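PDB 5LO9: cytochrome C from Marichromatium purpuratum 984, which probably oxidises thiosulfate to tetrathionate and reduces tetrathionate in reverse, moving electrons through four covalently bound c-type hemes. Local coordinates for residues A[425-439]-A[467-480]. Residues are numbered along the deposited sequence; the frame is centred on the assembly and turned at random.
With HEC (heme c), chain E; THJ (thiosulfate), chain J.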
ATOM      1  N   TRP A 425      12.246 -19.586  22.917  1.00 32.58           N
ATOM      2  CA  TRP A 425      13.106 -18.699  23.688  1.00 33.36           C
ATOM      3  C   TRP A 425      14.550 -19.084  23.397  1.00 34.53           C
ATOM      4  O   TRP A 425      14.828 -19.971  22.581  1.00 32.99           O
ATOM      5  CB  TRP A 425      12.776 -18.730  25.183  1.00 36.89           C
ATOM      6  CG  TRP A 425      12.960 -20.056  25.903  1.00 45.82           C
ATOM      7  CD1 TRP A 425      14.115 -20.538  26.428  1.00 44.77           C
ATOM      8  CD2 TRP A 425      11.948 -21.035  26.209  1.00 48.14           C
ATOM      9  NE1 TRP A 425      13.900 -21.754  27.029  1.00 47.35           N
ATOM     10  CE2 TRP A 425      12.582 -22.086  26.908  1.00 43.53           C
ATOM     11  CE3 TRP A 425      10.580 -21.133  25.945  1.00 45.51           C
ATOM     12  CZ2 TRP A 425      11.907 -23.224  27.335  1.00 39.45           C
ATOM     13  CZ3 TRP A 425       9.906 -22.271  26.373  1.00 51.04           C
ATOM     14  CH2 TRP A 425      10.578 -23.303  27.066  1.00 45.05           C
ATOM     15  N   GLY A 426      15.472 -18.378  24.028  1.00 32.97           N
ATOM     16  CA  GLY A 426      16.864 -18.568  23.718  1.00 33.27           C
ATOM     17  C   GLY A 426      17.313 -17.744  22.548  1.00 37.59           C
ATOM     18  O   GLY A 426      16.541 -16.988  21.958  1.00 47.17           O
ATOM     19  N   PRO A 427      18.582 -17.890  22.178  1.00 40.69           N
ATOM     20  CA  PRO A 427      19.196 -16.966  21.207  1.00 42.83           C
ATOM     21  C   PRO A 427      18.685 -17.081  19.781  1.00 36.89           C
ATOM     22  O   PRO A 427      19.021 -16.213  18.967  1.00 48.62           O
ATOM     23  CB  PRO A 427      20.687 -17.324  21.278  1.00 43.83           C
ATOM     24  CG  PRO A 427      20.710 -18.725  21.808  1.00 41.96           C
ATOM     25  CD  PRO A 427      19.568 -18.801  22.766  1.00 36.53           C
ATOM     26  N   ARG A 428      17.921 -18.113  19.430  1.00 38.97           N
ATOM     27  CA  ARG A 428      17.384 -18.229  18.080  1.00 37.78           C
ATOM     28  C   ARG A 428      15.877 -17.959  18.011  1.00 34.83           C
ATOM     29  O   ARG A 428      15.239 -18.278  17.002  1.00 37.98           O
ATOM     30  CB  ARG A 428      17.699 -19.606  17.518  1.00 34.08           C
ATOM     31  CG  ARG A 428      19.105 -20.033  17.764  1.00 35.84           C
ATOM     32  CD  ARG A 428      20.090 -19.159  17.111  1.00 45.80           C
ATOM     33  NE  ARG A 428      19.965 -19.178  15.673  1.00 55.39           N
ATOM     34  CZ  ARG A 428      20.389 -18.183  14.911  1.00 58.24           C
ATOM     35  NH1 ARG A 428      20.947 -17.120  15.485  1.00 61.13           N
ATOM     36  NH2 ARG A 428      20.244 -18.246  13.592  1.00 57.64           N
ATOM     37  N   SER A 429      15.304 -17.359  19.046  1.00 31.50           N
ATOM     38  CA  SER A 429      13.897 -17.009  19.064  1.00 33.83           C
ATOM     39  C   SER A 429      13.721 -15.520  18.749  1.00 32.05           C
ATOM     40  O   SER A 429      14.672 -14.791  18.497  1.00 33.75           O
ATOM     41  CB  SER A 429      13.322 -17.370  20.429  1.00 36.56           C
ATOM     42  OG  SER A 429      11.945 -17.126  20.490  1.00 39.98           O
ATOM     43  N   TYR A 430      12.480 -15.066  18.754  1.00 36.83           N
ATOM     44  CA  TYR A 430      12.212 -13.643  18.604  1.00 36.07           C
ATOM     45  C   TYR A 430      12.807 -12.877  19.773  1.00 40.34           C
ATOM     46  O   TYR A 430      12.973 -13.423  20.874  1.00 36.99           O
ATOM     47  CB  TYR A 430      10.706 -13.388  18.532  1.00 39.98           C
ATOM     48  CG  TYR A 430       9.871 -14.057  19.618  1.00 32.37           C
ATOM     49  CD1 TYR A 430       9.674 -13.436  20.864  1.00 38.01           C
ATOM     50  CD2 TYR A 430       9.279 -15.289  19.399  1.00 35.69           C
ATOM     51  CE1 TYR A 430       8.908 -14.018  21.852  1.00 34.20           C
ATOM     52  CE2 TYR A 430       8.480 -15.901  20.403  1.00 43.04           C
ATOM     53  CZ  TYR A 430       8.309 -15.251  21.616  1.00 39.31           C
ATOM     54  OH  TYR A 430       7.543 -15.811  22.598  1.00 34.28           O
ATOM     55  N   ASN A 431      13.113 -11.588  19.545  1.00 37.73           N
ATOM     56  CA  ASN A 431      13.845 -10.840  20.561  1.00 43.14           C
ATOM     57  C   ASN A 431      12.870 -10.113  21.495  1.00 41.37           C
ATOM     58  O   ASN A 431      11.645 -10.218  21.369  1.00 33.95           O
ATOM     59  CB  ASN A 431      14.917  -9.919  19.917  1.00 42.21           C
ATOM     60  CG  ASN A 431      14.372  -8.639  19.213  1.00 44.64           C
ATOM     61  OD1 ASN A 431      13.354  -8.025  19.603  1.00 38.15           O
ATOM     62  ND2 ASN A 431      15.134  -8.198  18.202  1.00 36.23           N
ATOM     63  N   TRP A 432      13.434  -9.390  22.472  1.00 38.43           N
ATOM     64  CA  TRP A 432      12.656  -8.835  23.575  1.00 43.11           C
ATOM     65  C   TRP A 432      11.794  -7.656  23.153  1.00 46.64           C
ATOM     66  O   TRP A 432      10.987  -7.174  23.964  1.00 40.40           O
ATOM     67  CB  TRP A 432      13.582  -8.389  24.708  1.00 42.12           C
ATOM     68  CG  TRP A 432      13.930  -9.444  25.732  1.00 41.51           C
ATOM     69  CD1 TRP A 432      15.144 -10.055  25.913  1.00 39.49           C
ATOM     70  CD2 TRP A 432      13.066  -9.980  26.722  1.00 39.36           C
ATOM     71  NE1 TRP A 432      15.081 -10.937  26.961  1.00 40.15           N
ATOM     72  CE2 TRP A 432      13.813 -10.907  27.476  1.00 45.80           C
ATOM     73  CE3 TRP A 432      11.735  -9.768  27.051  1.00 39.27           C
ATOM     74  CZ2 TRP A 432      13.258 -11.633  28.521  1.00 46.12           C
ATOM     75  CZ3 TRP A 432      11.187 -10.481  28.094  1.00 40.88           C
ATOM     76  CH2 TRP A 432      11.945 -11.402  28.815  1.00 42.30           C
ATOM     77  N   GLY A 433      11.943  -7.185  21.917  1.00 45.03           N
ATOM     78  CA  GLY A 433      11.093  -6.126  21.432  1.00 40.11           C
ATOM     79  C   GLY A 433       9.911  -6.633  20.650  1.00 37.74           C
ATOM     80  O   GLY A 433       9.013  -5.854  20.330  1.00 45.74           O
ATOM     81  N   ALA A 434       9.882  -7.928  20.341  1.00 47.25           N
ATOM     82  CA  ALA A 434       8.804  -8.482  19.519  1.00 41.31           C
ATOM     83  C   ALA A 434       7.510  -8.592  20.312  1.00 42.11           C
ATOM     84  O   ALA A 434       7.518  -8.894  21.512  1.00 47.62           O
ATOM     85  CB  ALA A 434       9.171  -9.863  18.973  1.00 41.77           C
ATOM     86  N   GLY A 435       6.398  -8.309  19.631  1.00 43.15           N
ATOM     87  CA  GLY A 435       5.096  -8.356  20.259  1.00 37.61           C
ATOM     88  C   GLY A 435       4.803  -9.675  20.939  1.00 43.03           C
ATOM     89  O   GLY A 435       4.092  -9.705  21.957  1.00 44.74           O
ATOM     90  N   MET A 436       5.297 -10.783  20.369  1.00 33.74           N
ATOM     91  CA  MET A 436       5.077 -12.106  20.947  1.00 42.06           C
ATOM     92  C   MET A 436       5.742 -12.290  22.326  1.00 44.97           C
ATOM     93  O   MET A 436       5.394 -13.235  23.044  1.00 47.57           O
ATOM     94  CB  MET A 436       5.591 -13.178  19.965  1.00 41.20           C
ATOM     95  CG  MET A 436       5.120 -14.607  20.258  1.00 43.18           C
ATOM     96  SD  MET A 436       3.290 -14.807  20.084  1.00 38.23           S
ATOM     97  CE  MET A 436       3.123 -15.058  18.292  1.00 36.33           C
ATOM     98  N   HIS A 437       6.677 -11.425  22.732  1.00 43.08           N
ATOM     99  CA  HIS A 437       7.242 -11.529  24.076  1.00 41.46           C
ATOM    100  C   HIS A 437       6.256 -11.071  25.149  1.00 36.26           C
ATOM    101  O   HIS A 437       6.511 -11.294  26.331  1.00 39.97           O
ATOM    102  CB  HIS A 437       8.574 -10.732  24.185  1.00 38.99           C
ATOM    103  CG  HIS A 437       8.420  -9.335  24.716  1.00 45.75           C
ATOM    104  ND1 HIS A 437       8.164  -8.255  23.900  1.00 45.78           N
ATOM    105  CD2 HIS A 437       8.459  -8.845  25.984  1.00 42.52           C
ATOM    106  CE1 HIS A 437       8.058  -7.159  24.639  1.00 52.01           C
ATOM    107  NE2 HIS A 437       8.232  -7.488  25.906  1.00 42.97           N
ATOM    108  N   ARG A 438       5.148 -10.438  24.786  1.00 37.35           N
ATOM    109  CA  ARG A 438       4.153 -10.037  25.779  1.00 43.42           C
ATOM    110  C   ARG A 438       3.269 -11.215  26.142  1.00 43.47           C
ATOM    111  O   ARG A 438       2.965 -12.072  25.304  1.00 40.71           O
ATOM    112  CB  ARG A 438       3.237  -8.911  25.277  1.00 43.05           C
ATOM    113  CG  ARG A 438       3.854  -7.543  25.266  1.00 42.68           C
ATOM    114  CD  ARG A 438       2.926  -6.527  24.714  1.00 43.46           C
ATOM    115  NE  ARG A 438       1.677  -6.343  25.475  1.00 48.13           N
ATOM    116  CZ  ARG A 438       1.391  -5.288  26.245  1.00 46.97           C
ATOM    117  NH1 ARG A 438       2.267  -4.295  26.395  1.00 49.81           N
ATOM    118  NH2 ARG A 438       0.217  -5.214  26.874  1.00 48.61           N
ATOM    119  N   VAL A 439       2.827 -11.224  27.400  1.00 36.63           N
ATOM    120  CA  VAL A 439       2.068 -12.353  27.912  1.00 37.48           C
ATOM    121  C   VAL A 439       0.671 -12.361  27.322  1.00 36.79           C
ATOM    122  O   VAL A 439       0.185 -13.407  26.882  1.00 42.17           O
ATOM    123  CB  VAL A 439       2.038 -12.324  29.451  1.00 41.82           C
ATOM    124  CG1 VAL A 439       1.168 -13.412  29.979  1.00 45.71           C
ATOM    125  CG2 VAL A 439       3.423 -12.540  30.005  1.00 43.81           C
ATOM    126  N   ALA A 467       1.812 -18.903  28.436  1.00 45.76           N
ATOM    127  CA  ALA A 467       2.412 -17.724  27.832  1.00 42.53           C
ATOM    128  C   ALA A 467       3.388 -17.065  28.790  1.00 41.32           C
ATOM    129  O   ALA A 467       4.499 -16.678  28.396  1.00 43.13           O
ATOM    130  CB  ALA A 467       1.322 -16.746  27.411  1.00 43.19           C
ATOM    131  N   ALA A 468       3.003 -16.956  30.063  1.00 37.84           N
ATOM    132  CA  ALA A 468       3.911 -16.404  31.059  1.00 41.51           C
ATOM    133  C   ALA A 468       5.133 -17.301  31.285  1.00 41.44           C
ATOM    134  O   ALA A 468       6.235 -16.788  31.510  1.00 42.06           O
ATOM    135  CB  ALA A 468       3.159 -16.140  32.346  1.00 41.65           C
ATOM    136  N   TYR A 469       4.982 -18.633  31.218  1.00 34.53           N
ATOM    137  CA  TYR A 469       6.165 -19.486  31.335  1.00 38.18           C
ATOM    138  C   TYR A 469       7.137 -19.240  30.181  1.00 33.06           C
ATOM    139  O   TYR A 469       8.326 -19.007  30.397  1.00 40.58           O
ATOM    140  CB  TYR A 469       5.769 -20.963  31.392  1.00 38.13           C
ATOM    141  CG  TYR A 469       6.928 -21.953  31.246  1.00 33.48           C
ATOM    142  CD1 TYR A 469       7.852 -22.133  32.248  1.00 37.82           C
ATOM    143  CD2 TYR A 469       7.080 -22.714  30.123  1.00 36.22           C
ATOM    144  CE1 TYR A 469       8.919 -23.052  32.132  1.00 27.18           C
ATOM    145  CE2 TYR A 469       8.152 -23.636  30.001  1.00 36.60           C
ATOM    146  CZ  TYR A 469       9.053 -23.787  31.016  1.00 35.57           C
ATOM    147  OH  TYR A 469      10.089 -24.683  30.897  1.00 44.56           O
ATOM    148  N   ILE A 470       6.645 -19.289  28.948  1.00 39.34           N
ATOM    149  CA  ILE A 470       7.486 -19.104  27.759  1.00 37.30           C
ATOM    150  C   ILE A 470       8.218 -17.770  27.810  1.00 40.79           C
ATOM    151  O   ILE A 470       9.433 -17.683  27.589  1.00 34.35           O
ATOM    152  CB  ILE A 470       6.612 -19.179  26.495  1.00 37.93           C
ATOM    153  CG1 ILE A 470       6.365 -20.613  26.103  1.00 45.38           C
ATOM    154  CG2 ILE A 470       7.244 -18.408  25.320  1.00 47.74           C
ATOM    155  CD1 ILE A 470       5.171 -20.767  25.107  1.00 44.80           C
ATOM    156  N   ASN A 471       7.475 -16.698  28.031  1.00 40.05           N
ATOM    157  CA  ASN A 471       8.039 -15.373  27.899  1.00 43.05           C
ATOM    158  C   ASN A 471       8.742 -14.898  29.161  1.00 41.86           C
ATOM    159  O   ASN A 471       8.996 -13.702  29.311  1.00 41.15           O
ATOM    160  CB  ASN A 471       6.940 -14.404  27.466  1.00 38.24           C
ATOM    161  CG  ASN A 471       6.625 -14.536  25.980  1.00 42.24           C
ATOM    162  OD1 ASN A 471       7.528 -14.822  25.165  1.00 34.93           O
ATOM    163  ND2 ASN A 471       5.350 -14.325  25.610  1.00 43.54           N
ATOM    164  N   ALA A 472       9.069 -15.805  30.069  1.00 44.95           N
ATOM    165  CA  ALA A 472       9.880 -15.458  31.214  1.00 43.25           C
ATOM    166  C   ALA A 472      11.282 -16.020  31.084  1.00 37.30           C
ATOM    167  O   ALA A 472      12.036 -16.031  32.051  1.00 49.63           O
ATOM    168  CB  ALA A 472       9.194 -15.928  32.487  1.00 39.70           C
ATOM    169  N   HIS A 473      11.663 -16.403  29.885  1.00 38.97           N
ATOM    170  CA  HIS A 473      12.988 -16.908  29.568  1.00 41.64           C
ATOM    171  C   HIS A 473      13.801 -15.824  28.867  1.00 44.01           C
ATOM    172  O   HIS A 473      13.255 -14.893  28.269  1.00 41.46           O
ATOM    173  CB  HIS A 473      12.892 -18.125  28.638  1.00 46.90           C
ATOM    174  CG  HIS A 473      12.313 -19.351  29.270  1.00 44.54           C
ATOM    175  ND1 HIS A 473      10.956 -19.556  29.408  1.00 47.56           N
ATOM    176  CD2 HIS A 473      12.911 -20.460  29.760  1.00 43.88           C
ATOM    177  CE1 HIS A 473      10.744 -20.728  29.982  1.00 46.60           C
ATOM    178  NE2 HIS A 473      11.914 -21.298  30.204  1.00 53.63           N
ATOM    179  N   GLU A 474      15.122 -15.956  28.914  1.00 46.70           N
ATOM    180  CA  GLU A 474      15.888 -14.980  28.148  1.00 47.93           C
ATOM    181  C   GLU A 474      15.775 -15.283  26.668  1.00 38.33           C
ATOM    182  O   GLU A 474      15.527 -16.420  26.251  1.00 48.65           O
ATOM    183  CB  GLU A 474      17.370 -14.958  28.547  1.00 45.19           C
ATOM    184  CG  GLU A 474      17.668 -14.158  29.803  1.00 45.49           C
ATOM    185  CD  GLU A 474      17.445 -12.638  29.658  1.00 47.78           C
ATOM    186  OE1 GLU A 474      17.379 -12.126  28.517  1.00 44.33           O
ATOM    187  OE2 GLU A 474      17.314 -11.960  30.702  1.00 52.42           O
ATOM    188  N   ARG A 475      15.999 -14.249  25.881  1.00 45.16           N
ATOM    189  CA  ARG A 475      15.978 -14.264  24.415  1.00 43.87           C
ATOM    190  C   ARG A 475      16.799 -13.058  24.005  1.00 40.51           C
ATOM    191  O   ARG A 475      17.172 -12.270  24.883  1.00 42.15           O
ATOM    192  CB  ARG A 475      14.554 -14.147  23.869  1.00 39.75           C
ATOM    193  CG  ARG A 475      13.862 -12.836  24.319  1.00 37.35           C
ATOM    194  CD  ARG A 475      12.427 -12.723  23.849  1.00 36.68           C
ATOM    195  NE  ARG A 475      11.579 -13.729  24.498  1.00 40.84           N
ATOM    196  CZ  ARG A 475      11.290 -14.917  23.977  1.00 37.52           C
ATOM    197  NH1 ARG A 475      11.776 -15.284  22.787  1.00 34.38           N
ATOM    198  NH2 ARG A 475      10.512 -15.736  24.654  1.00 37.50           N
ATOM    199  N   PRO A 476      17.049 -12.832  22.717  1.00 39.34           N
ATOM    200  CA  PRO A 476      17.931 -11.725  22.327  1.00 35.63           C
ATOM    201  C   PRO A 476      17.444 -10.376  22.819  1.00 38.24           C
ATOM    202  O   PRO A 476      16.245 -10.112  22.954  1.00 37.02           O
ATOM    203  CB  PRO A 476      17.933 -11.796  20.807  1.00 32.94           C
ATOM    204  CG  PRO A 476      17.681 -13.253  20.510  1.00 36.85           C
ATOM    205  CD  PRO A 476      16.671 -13.652  21.560  1.00 43.45           C
ATOM    206  N   GLN A 477      18.418  -9.532  23.122  1.00 43.15           N
ATOM    207  CA  GLN A 477      18.141  -8.228  23.701  1.00 44.04           C
ATOM    208  C   GLN A 477      17.221  -7.367  22.823  1.00 42.41           C
ATOM    209  O   GLN A 477      17.168  -7.494  21.586  1.00 34.74           O
ATOM    210  CB  GLN A 477      19.461  -7.505  23.918  1.00 32.39           C
ATOM    211  CG  GLN A 477      19.338  -6.143  24.545  1.00 29.24           C
ATOM    212  CD  GLN A 477      18.826  -6.190  25.930  1.00 36.17           C
ATOM    213  OE1 GLN A 477      17.662  -5.892  26.191  1.00 34.44           O
ATOM    214  NE2 GLN A 477      19.703  -6.581  26.853  1.00 41.29           N
ATOM    215  N   ASP A 478      16.525  -6.451  23.483  1.00 37.00           N
ATOM    216  CA  ASP A 478      15.747  -5.441  22.777  1.00 35.19           C
ATOM    217  C   ASP A 478      16.662  -4.599  21.894  1.00 42.65           C
ATOM    218  O   ASP A 478      17.716  -4.139  22.363  1.00 42.55           O
ATOM    219  CB  ASP A 478      15.025  -4.562  23.782  1.00 39.77           C
ATOM    220  CG  ASP A 478      13.938  -3.744  23.156  1.00 43.64           C
ATOM    221  OD1 ASP A 478      14.149  -3.298  22.015  1.00 39.29           O
ATOM    222  OD2 ASP A 478      12.889  -3.540  23.822  1.00 45.92           O
ATOM    223  N   PRO A 479      16.337  -4.418  20.607  1.00 51.16           N
ATOM    224  CA  PRO A 479      17.149  -3.515  19.758  1.00 45.80           C
ATOM    225  C   PRO A 479      17.201  -2.079  20.243  1.00 38.84           C
ATOM    226  O   PRO A 479      18.137  -1.370  19.876  1.00 41.12           O
ATOM    227  CB  PRO A 479      16.460  -3.610  18.396  1.00 48.62           C
ATOM    228  CG  PRO A 479      15.836  -4.966  18.404  1.00 47.43           C
ATOM    229  CD  PRO A 479      15.367  -5.186  19.810  1.00 42.70           C
ATOM    230  N   ARG A 480      16.237  -1.645  21.061  1.00 40.92           N
ATOM    231  CA  ARG A 480      16.184  -0.334  21.693  1.00 33.75           C
ATOM    232  C   ARG A 480      16.966  -0.286  22.996  1.00 45.40           C
ATOM    233  O   ARG A 480      16.913   0.724  23.710  1.00 46.15           O
ATOM    234  CB  ARG A 480      14.721   0.039  21.964  1.00 42.75           C
ATOM    235  CG  ARG A 480      13.867   0.026  20.694  1.00 40.53           C
ATOM    236  CD  ARG A 480      12.376  -0.002  20.975  1.00 45.40           C
ATOM    237  NE  ARG A 480      11.937  -1.195  21.680  1.00 50.19           N
ATOM    238  CZ  ARG A 480      10.684  -1.425  22.047  1.00 48.28           C
ATOM    239  NH1 ARG A 480       9.722  -0.555  21.767  1.00 59.80           N
ATOM    240  NH2 ARG A 480      10.396  -2.530  22.711  1.00 51.02           N
TER
HETATM  241 FE   HEC E1003       4.242 -10.369  12.280  1.00 47.04          FE
HETATM  242  CHA HEC E1003       1.614  -8.260  13.276  1.00 38.93           C
HETATM  243  CHB HEC E1003       4.039  -9.132   9.011  1.00 32.99           C
HETATM  244  CHC HEC E1003       7.054 -12.292  11.353  1.00 34.12           C
HETATM  245  CHD HEC E1003       4.179 -11.881  15.367  1.00 34.97           C
HETATM  246  NA  HEC E1003       3.034  -8.962  11.335  1.00 36.84           N
HETATM  247  C1A HEC E1003       2.075  -8.236  11.899  1.00 39.05           C
HETATM  248  C2A HEC E1003       1.410  -7.308  10.958  1.00 37.41           C
HETATM  249  C3A HEC E1003       2.106  -7.561   9.708  1.00 31.77           C
HETATM  250  C4A HEC E1003       3.104  -8.607  10.040  1.00 34.84           C
HETATM  251  CMA HEC E1003       1.832  -6.918   8.396  1.00 35.49           C
HETATM  252  CAA HEC E1003       0.260  -6.375  11.242  1.00 39.57           C
HETATM  253  CBA HEC E1003      -1.009  -7.199  11.428  1.00 33.86           C
HETATM  254  CGA HEC E1003      -2.235  -6.312  11.569  1.00 37.48           C
HETATM  255  O1A HEC E1003      -3.348  -6.852  11.377  1.00 28.28           O
HETATM  256  O2A HEC E1003      -2.109  -5.091  11.890  1.00 37.06           O
HETATM  257  NB  HEC E1003       5.350 -10.671  10.537  1.00 37.14           N
HETATM  258  C1B HEC E1003       5.103 -10.085   9.345  1.00 37.08           C
HETATM  259  C2B HEC E1003       6.062 -10.474   8.306  1.00 30.60           C
HETATM  260  C3B HEC E1003       6.951 -11.396   8.999  1.00 34.52           C
HETATM  261  C4B HEC E1003       6.422 -11.432  10.375  1.00 31.80           C
HETATM  262  CMB HEC E1003       6.087 -10.058   6.879  1.00 38.33           C
HETATM  263  CAB HEC E1003       8.137 -12.102   8.427  1.00 36.16           C
HETATM  264  CBB HEC E1003       9.163 -11.038   8.038  1.00 34.73           C
HETATM  265  NC  HEC E1003       5.424 -11.822  13.204  1.00 43.70           N
HETATM  266  C1C HEC E1003       6.469 -12.484  12.683  1.00 36.97           C
HETATM  267  C2C HEC E1003       7.018 -13.515  13.594  1.00 31.13           C
HETATM  268  C3C HEC E1003       6.166 -13.380  14.788  1.00 35.17           C
HETATM  269  C4C HEC E1003       5.209 -12.312  14.418  1.00 32.01           C
HETATM  270  CMC HEC E1003       8.182 -14.432  13.320  1.00 36.56           C
HETATM  271  CAC HEC E1003       6.162 -14.165  16.087  1.00 36.03           C
HETATM  272  CBC HEC E1003       7.525 -14.234  16.697  1.00 43.66           C
HETATM  273  ND  HEC E1003       3.103 -10.091  14.004  1.00 43.60           N
HETATM  274  C1D HEC E1003       3.240 -10.788  15.121  1.00 36.72           C
HETATM  275  C2D HEC E1003       2.288 -10.382  16.170  1.00 40.61           C
HETATM  276  C3D HEC E1003       1.501  -9.285  15.579  1.00 40.88           C
HETATM  277  C4D HEC E1003       2.124  -9.208  14.228  1.00 42.11           C
HETATM  278  CMD HEC E1003       2.222 -10.984  17.531  1.00 46.59           C
HETATM  279  CAD HEC E1003       0.364  -8.465  16.162  1.00 45.00           C
HETATM  280  CBD HEC E1003       0.687  -7.716  17.473  1.00 69.31           C
HETATM  281  CGD HEC E1003       1.784  -6.632  17.447  1.00 84.74           C
HETATM  282  O1D HEC E1003       2.949  -6.848  16.993  1.00 78.31           O
HETATM  283  O2D HEC E1003       1.500  -5.508  17.943  1.00 93.03           O
HETATM  284  S1  THJ J1008       6.369  -7.093  15.390  0.66106.64           S
HETATM  285  O1  THJ J1008       6.700  -5.715  14.889  0.66 68.92           O
HETATM  286  O2  THJ J1008       5.464  -7.034  16.584  0.66 63.64           O
HETATM  287  O3  THJ J1008       7.627  -7.712  15.870  0.66 62.33           O
HETATM  288  S2  THJ J1008       5.724  -8.162  14.025  0.66 58.58           S
HETATM  289  O   HOH W   1       7.571 -11.083  28.875  1.00 46.39           O
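The thiosulfate-site loop 425-439 of a cytochrome c domain is held by the chain leaving helix 460-470, with Arg475 threaded between Tyr430 and Trp432. The guanidinium of Arg475 lies flat on the Tyr430 ring, planes 6° apart, while its NH1 donates in its own plane to Tyr430 O (2.9 Å) and to Ser429 OG (2.9 Å), fixing its rotation. The bend at chi3 (67°) turns the guanidinium onto the tyrosine while Arg475 CG sits over the five-membered ring of Trp432, 3.4 Å from its centroid. Trp432 NE1 donates to Glu474 OE1 (3.0 Å) from above the carboxylate plane; backbone NH groups of Gly512, Gln513 and Gly514 also hold it. Buried Asn471 bridges two points of the loop: OD1 accepts Tyr430 OH on a lone pair (2.8 Å), and ND2 donates to Met436 O (2.8 Å). At the start of the loop, the five-membered ring of Trp425 stacks face to face on His473, centroids 3.6 Å apart. Met436 and Tyr430 pack against the heme c beside the thiosulfate, to which Gly435 N gives a weak bond. Strand 418-421 and helix 439-449 flank the loop, tied here to the end of helix 460-470, whose Ile470 and Tyr469 touch helix 391-401.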